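Long-range contact in histone H3.1,E3 ubiquitin-protein ligase HERC2 (PDB 6WW4), which joins a histone H3 tail to the ZZ-type zinc finger of the ubiquitin ligase HERC2, a domain that binds histone H3 and SUMO1: residues K4-P9 with P20-R25. Numbering follows the deposited sequence.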
loop_
_atom_site.group_PDB
_atom_site.type_symbol
_atom_site.label_atom_id
_atom_site.label_comp_id
_atom_site.label_asym_id
_atom_site.label_seq_id
_atom_site.Cartn_x
_atom_site.Cartn_y
_atom_site.Cartn_z
ATOM N N LYS A 4 -12.465 6.885 -11.148
ATOM C CA LYS A 4 -12.344 6.249 -9.844
ATOM C C LYS A 4 -11.507 7.135 -8.939
ATOM O O LYS A 4 -10.564 7.789 -9.394
ATOM C CB LYS A 4 -11.718 4.858 -9.967
ATOM N N GLN A 5 -11.890 7.205 -7.674
ATOM C CA GLN A 5 -11.048 7.833 -6.671
ATOM C C GLN A 5 -9.977 6.832 -6.267
ATOM O O GLN A 5 -10.272 5.657 -6.020
ATOM C CB GLN A 5 -11.865 8.283 -5.457
ATOM N N THR A 6 -8.732 7.278 -6.248
ATOM C CA THR A 6 -7.622 6.365 -6.038
ATOM C C THR A 6 -6.696 6.831 -4.922
ATOM O O THR A 6 -5.654 6.205 -4.698
ATOM C CB THR A 6 -6.849 6.174 -7.348
ATOM O OG1 THR A 6 -6.378 7.447 -7.798
ATOM C CG2 THR A 6 -7.774 5.593 -8.412
ATOM N N ILE A 7 -7.055 7.891 -4.224
ATOM C CA ILE A 7 -6.304 8.350 -3.070
ATOM C C ILE A 7 -6.843 7.641 -1.834
ATOM O O ILE A 7 -8.058 7.449 -1.694
ATOM C CB ILE A 7 -6.396 9.882 -2.932
ATOM C CG1 ILE A 7 -5.469 10.554 -3.934
ATOM C CG2 ILE A 7 -6.036 10.343 -1.516
ATOM C CD1 ILE A 7 -4.005 10.346 -3.615
ATOM N N HIS A 8 -5.936 7.235 -0.939
ATOM C CA HIS A 8 -6.286 6.552 0.302
ATOM C C HIS A 8 -6.002 7.480 1.480
ATOM O O HIS A 8 -4.868 7.512 1.992
ATOM C CB HIS A 8 -5.521 5.238 0.438
ATOM C CG HIS A 8 -5.932 4.191 -0.553
ATOM N ND1 HIS A 8 -6.978 3.322 -0.330
ATOM C CD2 HIS A 8 -5.431 3.870 -1.769
ATOM C CE1 HIS A 8 -7.102 2.513 -1.365
ATOM N NE2 HIS A 8 -6.170 2.821 -2.249
ATOM N N PRO A 9 -6.994 8.255 1.932
ATOM C CA PRO A 9 -6.760 9.260 2.980
ATOM C C PRO A 9 -6.106 8.670 4.214
ATOM O O PRO A 9 -6.497 7.606 4.697
ATOM C CB PRO A 9 -8.174 9.766 3.295
ATOM C CG PRO A 9 -8.925 9.580 2.028
ATOM C CD PRO A 9 -8.343 8.365 1.347
ATOM N N PRO A 20 -0.673 11.130 0.342
ATOM C CA PRO A 20 -1.270 9.821 0.636
ATOM C C PRO A 20 -1.006 8.845 -0.490
ATOM O O PRO A 20 -0.636 9.295 -1.575
ATOM C CB PRO A 20 -2.771 10.135 0.759
ATOM C CG PRO A 20 -2.964 11.308 -0.171
ATOM C CD PRO A 20 -1.682 12.131 -0.055
ATOM N N ILE A 21 -1.193 7.543 -0.243
ATOM C CA ILE A 21 -1.021 6.552 -1.302
ATOM C C ILE A 21 -2.064 6.771 -2.383
ATOM O O ILE A 21 -3.268 6.872 -2.110
ATOM C CB ILE A 21 -1.101 5.121 -0.742
ATOM C CG1 ILE A 21 0.126 4.806 0.130
ATOM C CG2 ILE A 21 -1.215 4.117 -1.878
ATOM C CD1 ILE A 21 0.190 3.375 0.629
ATOM N N ASN A 22 -1.604 6.832 -3.630
ATOM C CA ASN A 22 -2.471 6.934 -4.792
ATOM C C ASN A 22 -2.395 5.644 -5.588
ATOM O O ASN A 22 -1.301 5.183 -5.927
ATOM C CB ASN A 22 -2.082 8.106 -5.685
ATOM C CG ASN A 22 -3.125 8.374 -6.740
ATOM O OD1 ASN A 22 -4.323 8.288 -6.473
ATOM N ND2 ASN A 22 -2.684 8.675 -7.948
ATOM N N GLY A 23 -3.549 5.077 -5.895
ATOM C CA GLY A 23 -3.608 3.788 -6.549
ATOM C C GLY A 23 -3.879 2.681 -5.558
ATOM O O GLY A 23 -4.401 2.900 -4.462
ATOM N N SER A 24 -3.504 1.467 -5.943
ATOM C CA SER A 24 -3.795 0.337 -5.078
ATOM C C SER A 24 -3.029 0.458 -3.768
ATOM O O SER A 24 -1.848 0.819 -3.740
ATOM C CB SER A 24 -3.452 -0.978 -5.772
ATOM O OG SER A 24 -4.366 -1.248 -6.817
ATOM N N ARG A 25 -3.716 0.158 -2.677
ATOM C CA ARG A 25 -3.106 0.063 -1.364
ATOM C C ARG A 25 -2.912 -1.407 -0.999
ATOM O O ARG A 25 -3.854 -2.204 -1.069
ATOM C CB ARG A 25 -3.981 0.770 -0.333
ATOM C CG ARG A 25 -3.579 0.536 1.097
ATOM C CD ARG A 25 -4.591 1.182 2.013
ATOM N NE ARG A 25 -4.218 0.944 3.394
ATOM C CZ ARG A 25 -5.012 1.157 4.432
ATOM N NH1 ARG A 25 -6.244 1.606 4.238
ATOM N NH2 ARG A 25 -4.565 0.913 5.658
HETATM O O HOH W 1 -7.718 2.823 2.292
#
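Ile7 and Asn22 face each other as an antiparallel non-hydrogen-bonded pair, their CA atoms 4.4 Å apart, with a backbone bond on either side. His8 N gives one to Ile21 O (2.9 Å, the donor nearly in line with the C=O bond). Gly23 N gives the other to Thr6 O at 2.7 Å and comes in tilted from the carbonyl plane. Thr6 comes from the histone H3 part of this engineered fusion, so the second bond joins two parts of the construct; Ile7, His8 and 20-25 all lie within the HERC2 part. Thr6 OG1 also takes a hydrogen bond from Arg2 of the H3 part.

The side chain of Ile7 leans across Pro20 and Asn22. The Ile7 CG2 branch, anti to the backbone N, presses on Pro20 CG at 3.5 Å, which is tight for two carbons. The other branch ends with Ile7 CD1 3.6 Å from Asn22 CB.

The His8 ring meets 20-25 at its edge and over one face. At the edge, His8 NE2 makes a weak, bent bond to Gly23 O (2.8 Å, angle at hydrogen 122°), with that oxygen in the ring plane. Over the face, Arg25 CB sits 3.6 Å from the centroid of the His8 ring in a CH-pi contact. At another edge atom, His8 ND1 shares a water with Arg25 NH1, bridging ring and guanidinium, whose planes are 68° apart. With chi1 at 170° the Arg25 chain runs out extended past His8 to a salt bridge between NE and Asp35.

Behind the pair, Ile21 packs on Val11 and on Cys13, a ligand of the four-cysteine zinc site. The arrangement is a short, weakly bonded two-stranded antiparallel ribbon beside one zinc site of a ZZ-type zinc finger.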